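Local atomic coordinates of phosphodiesterase (Salpingoeca rosetta, PDB entry 7D7P), a protein that belongs to the cyclic nucleotide phosphodiesterase family of the HD superfamily, with an all-helical fold that holds a zinc and a magnesium ion. Residues C70-F74 with L90-L94; F56-S62 with R110-M114; Q279-Q285 with M300-D304; K266-K272 with N344-W348. All blocks are in the same frame, centred on the assembly; numbering follows the deposited sequence.

Overall arrangement
Four contacts sample an almost wholly helical chain. Interaction 1 is buried and apolar, without a hydrogen bond between its segments. Interaction 2 is partly buried and mixes polar and apolar grips where the loop before helix 63-76 meets the helix that carries zinc ligand H111; C70 SG of interaction 1 packs on its V113 CG2. Interactions 3 and 4 both use helix 268-291: interaction 4 is a partly buried joint of aromatic rings and asparagines near its start, interaction 3 a surface contact farther along, held by a glutamine and a methionine. Interactions 2 and 4 touch, with F56 O and K266 NZ probably hydrogen-bonded at 2.7 Å.

Interaction 1 (C70-F74 with L90-L94); sequences CVRVF and LRKWL
The ring of F74 takes the methyl CD1 of L90 over one face, 4.0 Å from the ring centroid and close to the normal, a CH-pi contact in which the methyl sits toward the rim. The same ring meets the indole of W93 obliquely, the planes 66° apart, and F74 CZ approaches W93 CZ3 to 3.9 Å. The third flat group, the guanidinium of R91, lies toward the exposed border and receives V71 CG2 over one face, 4.0 Å from R91 NH1. R91 reaches this place because its chain runs extended from CG to NE, back across the valine, while V71 CG1 lies beside NH2. Between the arginine and the aromatic pair sits L94. With CG of L94 placed anti to its own carbonyl carbon (chi1 -77°), both methyls reach the other helix: CD1 lies between V71 CG2, at 3.7 Å, and C70 CB, and CD2 rests on C70 CB at 3.8 Å. No hydrogen bond joins the two segments; the fit is made by methyls, rings and one apolar-covered guanidinium. Behind this layer, L140 of helix 133-145 touches F74, L144 of the same helix touches W93 and L94, and W109 and V113 of helix 109-126 back C70. The short helical segments run at 134° to one another with axes 11.3 Å apart, an inclined, roughly antiparallel packing of helices 63-76 and 87-99 that forms a buried, largely apolar helix-helix joint toward the periphery of the all-helical phosphodiesterase fold.

Interaction 2 (F56-S62 with R110-M114); sequences FDALDKS and RHAVM. With ZN (zinc ion), chain G.
R110 meets A58 where the zinc-ligand helix of the HD-type phosphodiesterase fold packs against the Asx turn and short 3-10 segment of residues 57-60; M114, one turn farther along the helix, holds the same loop. Along R110, CB packs on A58 CB at 3.7 Å, CG stays beside that methyl, and CD passes A58 O and the CD2 of L59. NE then makes a weak, bent hydrogen bond to A58 O (3.1 Å, 131°), and NH2 a straighter one to K61 O, at 2.9 Å. K61 O lies in the guanidinium plane and the donor lies in its carbonyl plane, so two backbone oxygens fix the rotation of the arginine's flat end. M114 works differently: the bend at chi2 (-76°) turns SD to the loop, and that at chi3 sets CE beside D57 OD1. SD accepts a weak hydrogen bond from A58 N at 3.4 Å and makes an oblique Met-aromatic contact with F56. The F56 ring also presents its edge to V113 CG1, and H117 stacks on it. Within the loop, D57 OD1 accepts from L59 N, which comes from above the carboxylate plane, and also from W274 NE1 of helix 268-291. H111 points away from the loop into the metal site, where H146, D147 and D260 are the other protein ligands of the zinc ion and two waters bring the ligands to six. Its NE2 binds the metal at 2.2 Å, and H111 ND1 is hydrogen-bonded to H262 NE2.

Interaction 3 (Q279-Q285 with M300-D304); sequences QKEFNNQ and MRGND
M300 lies across F282 of helix 268-291, its side chain meeting that of the phenylalanine at about a right angle. CG of M300 is 3.7 Å from F282 CG, and the terminal methyl CE stands over one ring face, 4.0 Å from the centroid and shifted toward the rim. The extended chain carries SD and CE across the ring face, and SD makes an oblique Met-aromatic contact, 4.5 Å from the same centroid. SD also lies against the amide of Q285, 3.8 Å from its NE2; that amide is already held by E289 and by the backbone of T154. R301 instead lies on V286 of the same helix. G302 follows, its carbonyl directed at the helix, where O stands 3.0 Å from Q279 NE2 and close to the side chain of N283. N303 then brings its CB and backbone against N283, and the two amide planes are steeply inclined, 83° apart. At D304 the backbone oxygen accepts a hydrogen bond from Q279 NE2 at 3.1 Å. It is nearly straight (174°) and lies in the glutamine's amide plane, though tilted from the carbonyl plane of D304. The extended Q279 chain spans the gap, while the D304 carboxylate N-caps helix 305-330 through S307 N. The contact thus divides into a methionine laid on an aromatic face and an amide bonded to the D304 carbonyl and close to that of G302, which together fasten the loop leading to helix 305-330 to the surface of helix 268-291 without any ion pair across the segments.

Interaction 4 (K266-K272 with N344-W348); sequences KPFESNK and NLAEW
N344 and W348 of helix 336-359 are hydrogen-bonded to K266 O and N271 at the start of helix 268-291. N344 ND2 donates to K266 O at 2.9 Å, nearly in line with the carbonyl and in the amide's own plane; the same nitrogen also serves P264 O. W348 NE1 donates to N271 OD1 at 3.0 Å, approaching from above the plane of the asparagine amide. One water links N344 OD1 with F268 N, weakly at the latter. Among the aromatic contacts, F268 turns its edge to the face of W348, an edge-to-face (T-shaped) pair in which the F268 ring and the six-membered ring of W348 have centroids 4.9 Å apart and planes at 62°; CE1 of F268 sits 3.5 Å from W348 CE2. E347 CG, anti to the backbone N (chi1 -154°), stands almost squarely above the F268 ring, 3.4 Å from its centroid. Apolar contact is completed by K272 CG against W348 CH2, and A309 and I313 of helix 305-330 also touch the indole. The arrangement is an inclined helix-helix packing, at 62° between the short segments, that joins the start of helix 268-291 to the C-terminal helix of the phosphodiesterase fold.

Interaction 1 (C70-F74 with L90-L94)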
loop_
_atom_site.group_PDB
_atom_site.type_symbol
_atom_site.label_atom_id
_atom_site.label_comp_id
_atom_site.label_asym_id
_atom_site.label_seq_id
_atom_site.Cartn_x
_atom_site.Cartn_y
_atom_site.Cartn_z
ATOM N N CYS A 70 29.429 -15.699 14.578
ATOM C CA CYS A 70 28.819 -17.019 14.458
ATOM C C CYS A 70 29.103 -17.870 15.689
ATOM O O CYS A 70 28.205 -18.539 16.213
ATOM C CB CYS A 70 29.326 -17.717 13.195
ATOM S SG CYS A 70 28.901 -16.873 11.650
ATOM N N VAL A 71 30.346 -17.847 16.172
ATOM C CA VAL A 71 30.700 -18.619 17.359
ATOM C C VAL A 71 29.970 -18.082 18.583
ATOM O O VAL A 71 29.506 -18.851 19.434
ATOM C CB VAL A 71 32.227 -18.612 17.559
ATOM C CG1 VAL A 71 32.596 -19.274 18.880
ATOM C CG2 VAL A 71 32.918 -19.303 16.393
ATOM N N ARG A 72 29.854 -16.755 18.695
ATOM C CA ARG A 72 29.184 -16.166 19.850
ATOM C C ARG A 72 27.705 -16.531 19.885
ATOM O O ARG A 72 27.140 -16.732 20.966
ATOM C CB ARG A 72 29.354 -14.647 19.844
ATOM C CG ARG A 72 30.638 -14.165 20.486
ATOM C CD ARG A 72 30.626 -12.654 20.677
ATOM N NE ARG A 72 29.654 -12.219 21.679
ATOM C CZ ARG A 72 29.415 -10.947 21.985
ATOM N NH1 ARG A 72 30.070 -9.976 21.362
ATOM N NH2 ARG A 72 28.516 -10.642 22.910
ATOM N N VAL A 73 27.057 -16.606 18.719
ATOM C CA VAL A 73 25.655 -17.016 18.680
ATOM C C VAL A 73 25.504 -18.425 19.240
ATOM O O VAL A 73 24.642 -18.686 20.089
ATOM C CB VAL A 73 25.101 -16.917 17.248
ATOM C CG1 VAL A 73 23.742 -17.604 17.161
ATOM C CG2 VAL A 73 24.992 -15.463 16.813
ATOM N N PHE A 74 26.349 -19.352 18.777
ATOM C CA PHE A 74 26.317 -20.719 19.288
ATOM C C PHE A 74 26.651 -20.767 20.775
ATOM O O PHE A 74 26.026 -21.513 21.537
ATOM C CB PHE A 74 27.296 -21.596 18.502
ATOM C CG PHE A 74 26.754 -22.104 17.196
ATOM C CD1 PHE A 74 26.626 -21.256 16.107
ATOM C CD2 PHE A 74 26.392 -23.433 17.053
ATOM C CE1 PHE A 74 26.138 -21.722 14.902
ATOM C CE2 PHE A 74 25.901 -23.906 15.853
ATOM C CZ PHE A 74 25.773 -23.049 14.774
ATOM N N LEU A 90 33.242 -27.122 15.058
ATOM C CA LEU A 90 32.387 -25.974 14.775
ATOM C C LEU A 90 33.111 -24.949 13.909
ATOM O O LEU A 90 32.548 -24.443 12.932
ATOM C CB LEU A 90 31.914 -25.338 16.082
ATOM C CG LEU A 90 31.084 -24.056 15.935
ATOM C CD1 LEU A 90 29.727 -24.353 15.315
ATOM C CD2 LEU A 90 30.924 -23.349 17.273
ATOM N N ARG A 91 34.370 -24.647 14.238
ATOM C CA ARG A 91 35.122 -23.673 13.451
ATOM C C ARG A 91 35.478 -24.225 12.076
ATOM O O ARG A 91 35.493 -23.480 11.089
ATOM C CB ARG A 91 36.379 -23.248 14.209
ATOM C CG ARG A 91 36.075 -22.482 15.485
ATOM C CD ARG A 91 37.342 -22.097 16.233
ATOM N NE ARG A 91 37.042 -21.306 17.423
ATOM C CZ ARG A 91 36.830 -19.994 17.412
ATOM N NH1 ARG A 91 36.884 -19.321 16.271
ATOM N NH2 ARG A 91 36.559 -19.357 18.542
ATOM N N LYS A 92 35.773 -25.525 11.991
ATOM C CA LYS A 92 36.036 -26.137 10.692
ATOM C C LYS A 92 34.775 -26.167 9.835
ATOM O O LYS A 92 34.832 -25.919 8.625
ATOM C CB LYS A 92 36.595 -27.549 10.881
ATOM C CG LYS A 92 37.018 -28.235 9.591
ATOM C CD LYS A 92 38.107 -27.451 8.872
ATOM C CE LYS A 92 39.369 -27.347 9.718
ATOM N NZ LYS A 92 40.382 -26.441 9.103
ATOM N N TRP A 93 33.628 -26.465 10.449
ATOM C CA TRP A 93 32.360 -26.403 9.729
ATOM C C TRP A 93 32.071 -24.985 9.246
ATOM O O TRP A 93 31.670 -24.784 8.093
ATOM C CB TRP A 93 31.234 -26.918 10.629
ATOM C CG TRP A 93 29.852 -26.676 10.102
ATOM C CD1 TRP A 93 29.206 -27.390 9.135
ATOM C CD2 TRP A 93 28.937 -25.658 10.528
ATOM N NE1 TRP A 93 27.948 -26.876 8.928
ATOM C CE2 TRP A 93 27.759 -25.811 9.770
ATOM C CE3 TRP A 93 29.002 -24.629 11.474
ATOM C CZ2 TRP A 93 26.654 -24.975 9.929
ATOM C CZ3 TRP A 93 27.904 -23.799 11.631
ATOM C CH2 TRP A 93 26.746 -23.979 10.862
ATOM N N LEU A 94 32.285 -23.989 10.110
ATOM C CA LEU A 94 32.097 -22.596 9.711
ATOM C C LEU A 94 32.950 -22.247 8.498
ATOM O O LEU A 94 32.472 -21.600 7.558
ATOM C CB LEU A 94 32.431 -21.667 10.879
ATOM C CG LEU A 94 31.387 -21.552 11.986
ATOM C CD1 LEU A 94 31.897 -20.669 13.117
ATOM C CD2 LEU A 94 30.100 -21.001 11.417
#

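Interaction 2 (F56-S62 with R110-M114)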
loop_
_atom_site.group_PDB
_atom_site.type_symbol
_atom_site.label_atom_id
_atom_site.label_comp_id
_atom_site.label_asym_id
_atom_site.label_seq_id
_atom_site.Cartn_x
_atom_site.Cartn_y
_atom_site.Cartn_z
ATOM N N PHE A 56 22.545 -4.752 13.522
ATOM C CA PHE A 56 23.692 -5.506 13.030
ATOM C C PHE A 56 23.698 -5.563 11.507
ATOM O O PHE A 56 22.671 -5.828 10.875
ATOM C CB PHE A 56 23.680 -6.921 13.613
ATOM C CG PHE A 56 24.700 -7.840 13.001
ATOM C CD1 PHE A 56 26.023 -7.799 13.408
ATOM C CD2 PHE A 56 24.334 -8.744 12.016
ATOM C CE1 PHE A 56 26.963 -8.644 12.845
ATOM C CE2 PHE A 56 25.269 -9.590 11.449
ATOM C CZ PHE A 56 26.587 -9.538 11.864
ATOM N N ASP A 57 24.868 -5.315 10.921
ATOM C CA ASP A 57 25.057 -5.370 9.477
ATOM C C ASP A 57 26.405 -6.015 9.194
ATOM O O ASP A 57 27.444 -5.491 9.607
ATOM C CB ASP A 57 24.982 -3.971 8.853
ATOM C CG ASP A 57 24.830 -4.013 7.345
ATOM O OD1 ASP A 57 24.916 -5.117 6.768
ATOM O OD2 ASP A 57 24.617 -2.945 6.737
ATOM N N ALA A 58 26.383 -7.144 8.483
ATOM C CA ALA A 58 27.609 -7.881 8.195
ATOM C C ALA A 58 28.537 -7.140 7.240
ATOM O O ALA A 58 29.723 -7.481 7.163
ATOM C CB ALA A 58 27.271 -9.256 7.616
ATOM N N LEU A 59 28.030 -6.147 6.504
ATOM C CA LEU A 59 28.888 -5.408 5.583
ATOM C C LEU A 59 29.950 -4.604 6.321
ATOM O O LEU A 59 31.018 -4.330 5.761
ATOM C CB LEU A 59 28.044 -4.487 4.701
ATOM C CG LEU A 59 27.115 -5.163 3.690
ATOM C CD1 LEU A 59 26.296 -4.127 2.923
ATOM C CD2 LEU A 59 27.904 -6.050 2.730
ATOM N N ASP A 60 29.687 -4.232 7.571
ATOM C CA ASP A 60 30.609 -3.435 8.367
ATOM C C ASP A 60 31.576 -4.278 9.191
ATOM O O ASP A 60 32.372 -3.714 9.949
ATOM C CB ASP A 60 29.821 -2.500 9.294
ATOM C CG ASP A 60 28.817 -1.643 8.541
ATOM O OD1 ASP A 60 29.165 -1.138 7.452
ATOM O OD2 ASP A 60 27.682 -1.475 9.034
ATOM N N LYS A 61 31.539 -5.601 9.060
ATOM C CA LYS A 61 32.376 -6.489 9.854
ATOM C C LYS A 61 33.451 -7.133 8.988
ATOM O O LYS A 61 33.229 -7.436 7.813
ATOM C CB LYS A 61 31.536 -7.580 10.525
ATOM C CG LYS A 61 30.376 -7.049 11.353
ATOM C CD LYS A 61 30.872 -6.303 12.581
ATOM C CE LYS A 61 29.741 -6.022 13.556
ATOM N NZ LYS A 61 30.254 -5.494 14.851
ATOM N N SER A 62 34.619 -7.345 9.586
ATOM C CA SER A 62 35.703 -8.043 8.917
ATOM C C SER A 62 35.444 -9.548 8.908
ATOM O O SER A 62 34.505 -10.053 9.532
ATOM C CB SER A 62 37.036 -7.739 9.597
ATOM O OG SER A 62 37.127 -8.407 10.846
ATOM N N ARG A 110 28.202 -13.052 3.780
ATOM C CA ARG A 110 27.709 -12.049 4.717
ATOM C C ARG A 110 26.188 -12.060 4.803
ATOM O O ARG A 110 25.630 -11.766 5.866
ATOM C CB ARG A 110 28.232 -10.669 4.324
ATOM C CG ARG A 110 29.654 -10.433 4.811
ATOM C CD ARG A 110 30.261 -9.155 4.261
ATOM N NE ARG A 110 31.489 -8.806 4.973
ATOM C CZ ARG A 110 32.669 -9.382 4.762
ATOM N NH1 ARG A 110 32.794 -10.339 3.851
ATOM N NH2 ARG A 110 33.729 -8.999 5.461
ATOM N N HIS A 111 25.501 -12.408 3.711
ATOM C CA HIS A 111 24.055 -12.595 3.781
ATOM C C HIS A 111 23.698 -13.761 4.697
ATOM O O HIS A 111 22.728 -13.689 5.459
ATOM C CB HIS A 111 23.483 -12.820 2.382
ATOM C CG HIS A 111 22.043 -13.233 2.373
ATOM N ND1 HIS A 111 21.046 -12.469 2.940
ATOM C CD2 HIS A 111 21.432 -14.331 1.867
ATOM C CE1 HIS A 111 19.883 -13.076 2.784
ATOM N NE2 HIS A 111 20.089 -14.208 2.137
ATOM N N ALA A 112 24.474 -14.846 4.631
ATOM C CA ALA A 112 24.229 -15.987 5.507
ATOM C C ALA A 112 24.375 -15.601 6.975
ATOM O O ALA A 112 23.555 -15.998 7.811
ATOM C CB ALA A 112 25.181 -17.132 5.159
ATOM N N VAL A 113 25.413 -14.829 7.308
ATOM C CA VAL A 113 25.605 -14.407 8.694
ATOM C C VAL A 113 24.481 -13.475 9.129
ATOM O O VAL A 113 24.021 -13.528 10.277
ATOM C CB VAL A 113 26.988 -13.750 8.865
ATOM C CG1 VAL A 113 27.193 -13.294 10.307
ATOM C CG2 VAL A 113 28.084 -14.715 8.444
ATOM N N MET A 114 24.020 -12.612 8.218
ATOM C CA MET A 114 22.885 -11.741 8.516
ATOM C C MET A 114 21.640 -12.548 8.866
ATOM O O MET A 114 20.897 -12.190 9.787
ATOM C CB MET A 114 22.602 -10.825 7.322
ATOM C CG MET A 114 23.568 -9.663 7.180
ATOM S SD MET A 114 23.235 -8.366 8.382
ATOM C CE MET A 114 22.019 -7.377 7.508
HETATM ZN ZN ZN G . 18.679 -15.865 1.550
HETATM O O HOH W 1 17.011 -17.428 0.560
HETATM O O HOH W 2 17.917 -14.435 -0.190
#

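Interaction 3 (Q279-Q285 with M300-D304)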
loop_
_atom_site.group_PDB
_atom_site.type_symbol
_atom_site.label_atom_id
_atom_site.label_comp_id
_atom_site.label_asym_id
_atom_site.label_seq_id
_atom_site.Cartn_x
_atom_site.Cartn_y
_atom_site.Cartn_z
ATOM N N GLN A 279 19.882 -5.663 -6.724
ATOM C CA GLN A 279 19.621 -5.132 -8.058
ATOM C C GLN A 279 20.749 -5.487 -9.021
ATOM O O GLN A 279 20.501 -5.785 -10.194
ATOM C CB GLN A 279 19.429 -3.615 -7.989
ATOM C CG GLN A 279 18.984 -2.974 -9.298
ATOM C CD GLN A 279 19.028 -1.455 -9.251
ATOM O OE1 GLN A 279 19.999 -0.866 -8.781
ATOM N NE2 GLN A 279 17.968 -0.817 -9.731
ATOM N N LYS A 280 21.994 -5.471 -8.537
ATOM C CA LYS A 280 23.123 -5.841 -9.386
ATOM C C LYS A 280 23.022 -7.292 -9.838
ATOM O O LYS A 280 23.347 -7.614 -10.988
ATOM C CB LYS A 280 24.439 -5.597 -8.646
ATOM C CG LYS A 280 25.666 -5.651 -9.541
ATOM C CD LYS A 280 26.942 -5.451 -8.742
ATOM C CE LYS A 280 27.826 -4.383 -9.367
ATOM N NZ LYS A 280 29.198 -4.398 -8.789
ATOM N N GLU A 281 22.576 -8.183 -8.948
ATOM C CA GLU A 281 22.346 -9.567 -9.348
ATOM C C GLU A 281 21.220 -9.663 -10.370
ATOM O O GLU A 281 21.326 -10.410 -11.351
ATOM C CB GLU A 281 22.033 -10.424 -8.124
ATOM C CG GLU A 281 23.187 -10.549 -7.150
ATOM C CD GLU A 281 22.950 -11.610 -6.095
ATOM O OE1 GLU A 281 21.894 -12.278 -6.140
ATOM O OE2 GLU A 281 23.827 -11.775 -5.221
ATOM N N PHE A 282 20.136 -8.913 -10.157
ATOM C CA PHE A 282 19.041 -8.906 -11.122
ATOM C C PHE A 282 19.524 -8.455 -12.496
ATOM O O PHE A 282 19.166 -9.057 -13.515
ATOM C CB PHE A 282 17.908 -8.000 -10.633
ATOM C CG PHE A 282 17.129 -8.559 -9.470
ATOM C CD1 PHE A 282 17.377 -9.835 -8.991
ATOM C CD2 PHE A 282 16.140 -7.804 -8.861
ATOM C CE1 PHE A 282 16.661 -10.344 -7.925
ATOM C CE2 PHE A 282 15.417 -8.310 -7.796
ATOM C CZ PHE A 282 15.679 -9.581 -7.327
ATOM N N ASN A 283 20.348 -7.403 -12.543
ATOM C CA ASN A 283 20.835 -6.895 -13.822
ATOM C C ASN A 283 21.756 -7.898 -14.504
ATOM O O ASN A 283 21.710 -8.054 -15.731
ATOM C CB ASN A 283 21.557 -5.561 -13.620
ATOM C CG ASN A 283 20.646 -4.484 -13.062
ATOM O OD1 ASN A 283 19.422 -4.565 -13.180
ATOM N ND2 ASN A 283 21.240 -3.466 -12.452
ATOM N N ASN A 284 22.602 -8.583 -13.730
ATOM C CA ASN A 284 23.472 -9.603 -14.309
ATOM C C ASN A 284 22.675 -10.771 -14.874
ATOM O O ASN A 284 23.071 -11.357 -15.888
ATOM C CB ASN A 284 24.470 -10.100 -13.262
ATOM C CG ASN A 284 25.558 -9.084 -12.964
ATOM O OD1 ASN A 284 25.848 -8.211 -13.782
ATOM N ND2 ASN A 284 26.164 -9.192 -11.787
ATOM N N GLN A 285 21.554 -11.127 -14.237
ATOM C CA GLN A 285 20.755 -12.245 -14.731
ATOM C C GLN A 285 20.082 -11.897 -16.053
ATOM O O GLN A 285 20.088 -12.700 -16.993
ATOM C CB GLN A 285 19.709 -12.657 -13.692
ATOM C CG GLN A 285 18.776 -13.747 -14.199
ATOM C CD GLN A 285 17.791 -14.228 -13.153
ATOM O OE1 GLN A 285 18.130 -14.373 -11.977
ATOM N NE2 GLN A 285 16.560 -14.485 -13.582
ATOM N N MET A 300 13.473 -6.774 -13.230
ATOM C CA MET A 300 14.906 -7.004 -13.089
ATOM C C MET A 300 15.748 -6.141 -14.019
ATOM O O MET A 300 16.978 -6.156 -13.900
ATOM C CB MET A 300 15.231 -8.480 -13.336
ATOM C CG MET A 300 14.801 -9.414 -12.217
ATOM S SD MET A 300 15.576 -11.033 -12.369
ATOM C CE MET A 300 14.923 -11.862 -10.920
ATOM N N ARG A 301 15.128 -5.392 -14.930
ATOM C CA ARG A 301 15.894 -4.617 -15.899
ATOM C C ARG A 301 16.382 -3.290 -15.327
ATOM O O ARG A 301 17.430 -2.790 -15.751
ATOM C CB ARG A 301 15.054 -4.370 -17.154
ATOM C CG ARG A 301 14.616 -5.642 -17.866
ATOM C CD ARG A 301 13.832 -5.324 -19.131
ATOM N NE ARG A 301 13.398 -6.532 -19.829
ATOM C CZ ARG A 301 14.139 -7.187 -20.717
ATOM N NH1 ARG A 301 15.357 -6.755 -21.016
ATOM N NH2 ARG A 301 13.667 -8.277 -21.306
ATOM N N GLY A 302 15.645 -2.710 -14.380
ATOM C CA GLY A 302 16.021 -1.438 -13.793
ATOM C C GLY A 302 17.394 -1.448 -13.152
ATOM O O GLY A 302 17.697 -2.323 -12.335
ATOM N N ASN A 303 18.235 -0.474 -13.511
ATOM C CA ASN A 303 19.624 -0.458 -13.074
ATOM C C ASN A 303 20.054 0.875 -12.468
ATOM O O ASN A 303 21.258 1.105 -12.309
ATOM C CB ASN A 303 20.551 -0.815 -14.242
ATOM C CG ASN A 303 20.484 0.197 -15.371
ATOM O OD1 ASN A 303 19.557 1.002 -15.445
ATOM N ND2 ASN A 303 21.467 0.152 -16.264
ATOM N N ASP A 304 19.121 1.753 -12.124
ATOM C CA ASP A 304 19.455 3.046 -11.538
ATOM C C ASP A 304 18.791 3.184 -10.171
ATOM O O ASP A 304 18.092 2.284 -9.698
ATOM C CB ASP A 304 19.046 4.191 -12.470
ATOM C CG ASP A 304 17.633 4.041 -12.995
ATOM O OD1 ASP A 304 16.696 3.945 -12.174
ATOM O OD2 ASP A 304 17.458 4.024 -14.232
#

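Interaction 4 (K266-K272 with N344-W348)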
loop_
_atom_site.group_PDB
_atom_site.type_symbol
_atom_site.label_atom_id
_atom_site.label_comp_id
_atom_site.label_asym_id
_atom_site.label_seq_id
_atom_site.Cartn_x
_atom_site.Cartn_y
_atom_site.Cartn_z
ATOM N N LYS A 266 16.019 -3.397 8.705
ATOM C CA LYS A 266 17.294 -2.842 9.122
ATOM C C LYS A 266 17.301 -1.327 8.933
ATOM O O LYS A 266 16.423 -0.769 8.263
ATOM C CB LYS A 266 18.432 -3.485 8.319
ATOM C CG LYS A 266 18.694 -4.942 8.670
ATOM C CD LYS A 266 19.269 -5.076 10.067
ATOM C CE LYS A 266 19.563 -6.530 10.412
ATOM N NZ LYS A 266 20.257 -6.646 11.728
ATOM N N PRO A 267 18.267 -0.620 9.528
ATOM C CA PRO A 267 18.388 0.821 9.267
ATOM C C PRO A 267 18.520 1.098 7.774
ATOM O O PRO A 267 18.991 0.253 7.008
ATOM C CB PRO A 267 19.657 1.214 10.031
ATOM C CG PRO A 267 19.731 0.224 11.141
ATOM C CD PRO A 267 19.195 -1.067 10.584
ATOM N N PHE A 268 18.100 2.301 7.365
ATOM C CA PHE A 268 17.936 2.570 5.937
ATOM C C PHE A 268 19.251 2.447 5.179
ATOM O O PHE A 268 19.268 1.987 4.031
ATOM C CB PHE A 268 17.333 3.954 5.703
ATOM C CG PHE A 268 17.134 4.271 4.247
ATOM C CD1 PHE A 268 16.094 3.691 3.537
ATOM C CD2 PHE A 268 18.004 5.118 3.579
ATOM C CE1 PHE A 268 15.913 3.964 2.191
ATOM C CE2 PHE A 268 17.827 5.397 2.232
ATOM C CZ PHE A 268 16.781 4.819 1.539
ATOM N N GLU A 269 20.362 2.861 5.793
ATOM C CA GLU A 269 21.653 2.694 5.134
ATOM C C GLU A 269 21.933 1.222 4.855
ATOM O O GLU A 269 22.497 0.875 3.812
ATOM C CB GLU A 269 22.771 3.303 5.979
ATOM C CG GLU A 269 24.104 3.382 5.246
ATOM C CD GLU A 269 25.179 4.082 6.053
ATOM O OE1 GLU A 269 25.784 3.431 6.932
ATOM O OE2 GLU A 269 25.420 5.282 5.806
ATOM N N SER A 270 21.535 0.340 5.776
ATOM C CA SER A 270 21.648 -1.093 5.525
ATOM C C SER A 270 20.646 -1.543 4.468
ATOM O O SER A 270 20.977 -2.360 3.598
ATOM C CB SER A 270 21.452 -1.868 6.831
ATOM O OG SER A 270 21.254 -3.250 6.587
ATOM N N ASN A 271 19.419 -1.013 4.524
ATOM C CA ASN A 271 18.409 -1.339 3.522
ATOM C C ASN A 271 18.890 -0.990 2.117
ATOM O O ASN A 271 18.724 -1.782 1.182
ATOM C CB ASN A 271 17.105 -0.603 3.847
ATOM C CG ASN A 271 15.906 -1.132 3.062
ATOM O OD1 ASN A 271 14.778 -0.663 3.245
ATOM N ND2 ASN A 271 16.139 -2.104 2.191
ATOM N N LYS A 272 19.505 0.184 1.955
ATOM C CA LYS A 272 19.871 0.654 0.623
ATOM C C LYS A 272 21.065 -0.108 0.057
ATOM O O LYS A 272 21.082 -0.441 -1.133
ATOM C CB LYS A 272 20.164 2.153 0.661
ATOM C CG LYS A 272 20.314 2.783 -0.712
ATOM C CD LYS A 272 20.785 4.224 -0.612
ATOM C CE LYS A 272 20.611 4.944 -1.935
ATOM N NZ LYS A 272 21.146 4.138 -3.069
ATOM N N ASN A 344 11.624 3.011 6.550
ATOM C CA ASN A 344 12.293 2.729 5.282
ATOM C C ASN A 344 11.365 2.986 4.101
ATOM O O ASN A 344 11.793 3.527 3.075
ATOM C CB ASN A 344 12.797 1.286 5.260
ATOM C CG ASN A 344 13.949 1.054 6.220
ATOM O OD1 ASN A 344 14.736 1.960 6.497
ATOM N ND2 ASN A 344 14.061 -0.171 6.725
ATOM N N LEU A 345 10.092 2.600 4.224
ATOM C CA LEU A 345 9.133 2.861 3.156
ATOM C C LEU A 345 8.993 4.356 2.891
ATOM O O LEU A 345 8.943 4.788 1.733
ATOM C CB LEU A 345 7.778 2.248 3.508
ATOM C CG LEU A 345 6.656 2.453 2.489
ATOM C CD1 LEU A 345 7.042 1.872 1.135
ATOM C CD2 LEU A 345 5.361 1.835 2.995
ATOM N N ALA A 346 8.931 5.162 3.955
ATOM C CA ALA A 346 8.851 6.608 3.784
ATOM C C ALA A 346 10.111 7.167 3.137
ATOM O O ALA A 346 10.040 8.144 2.381
ATOM C CB ALA A 346 8.603 7.285 5.132
ATOM N N GLU A 347 11.267 6.562 3.414
ATOM C CA GLU A 347 12.507 7.033 2.806
ATOM C C GLU A 347 12.547 6.717 1.316
ATOM O O GLU A 347 12.917 7.574 0.504
ATOM C CB GLU A 347 13.709 6.416 3.522
ATOM C CG GLU A 347 14.971 7.253 3.438
ATOM C CD GLU A 347 14.954 8.426 4.399
ATOM O OE1 GLU A 347 14.933 8.192 5.628
ATOM O OE2 GLU A 347 14.956 9.581 3.925
ATOM N N TRP A 348 12.169 5.493 0.936
ATOM C CA TRP A 348 12.158 5.135 -0.480
ATOM C C TRP A 348 11.174 6.000 -1.260
ATOM O O TRP A 348 11.437 6.371 -2.410
ATOM C CB TRP A 348 11.817 3.654 -0.648
ATOM C CG TRP A 348 12.912 2.710 -0.220
ATOM C CD1 TRP A 348 12.862 1.807 0.803
ATOM C CD2 TRP A 348 14.212 2.575 -0.810
ATOM N NE1 TRP A 348 14.050 1.119 0.887
ATOM C CE2 TRP A 348 14.894 1.570 -0.092
ATOM C CE3 TRP A 348 14.865 3.204 -1.874
ATOM C CZ2 TRP A 348 16.197 1.182 -0.404
ATOM C CZ3 TRP A 348 16.158 2.815 -2.184
ATOM C CH2 TRP A 348 16.809 1.814 -1.450
HETATM O O HOH W 3 15.666 3.340 9.042
#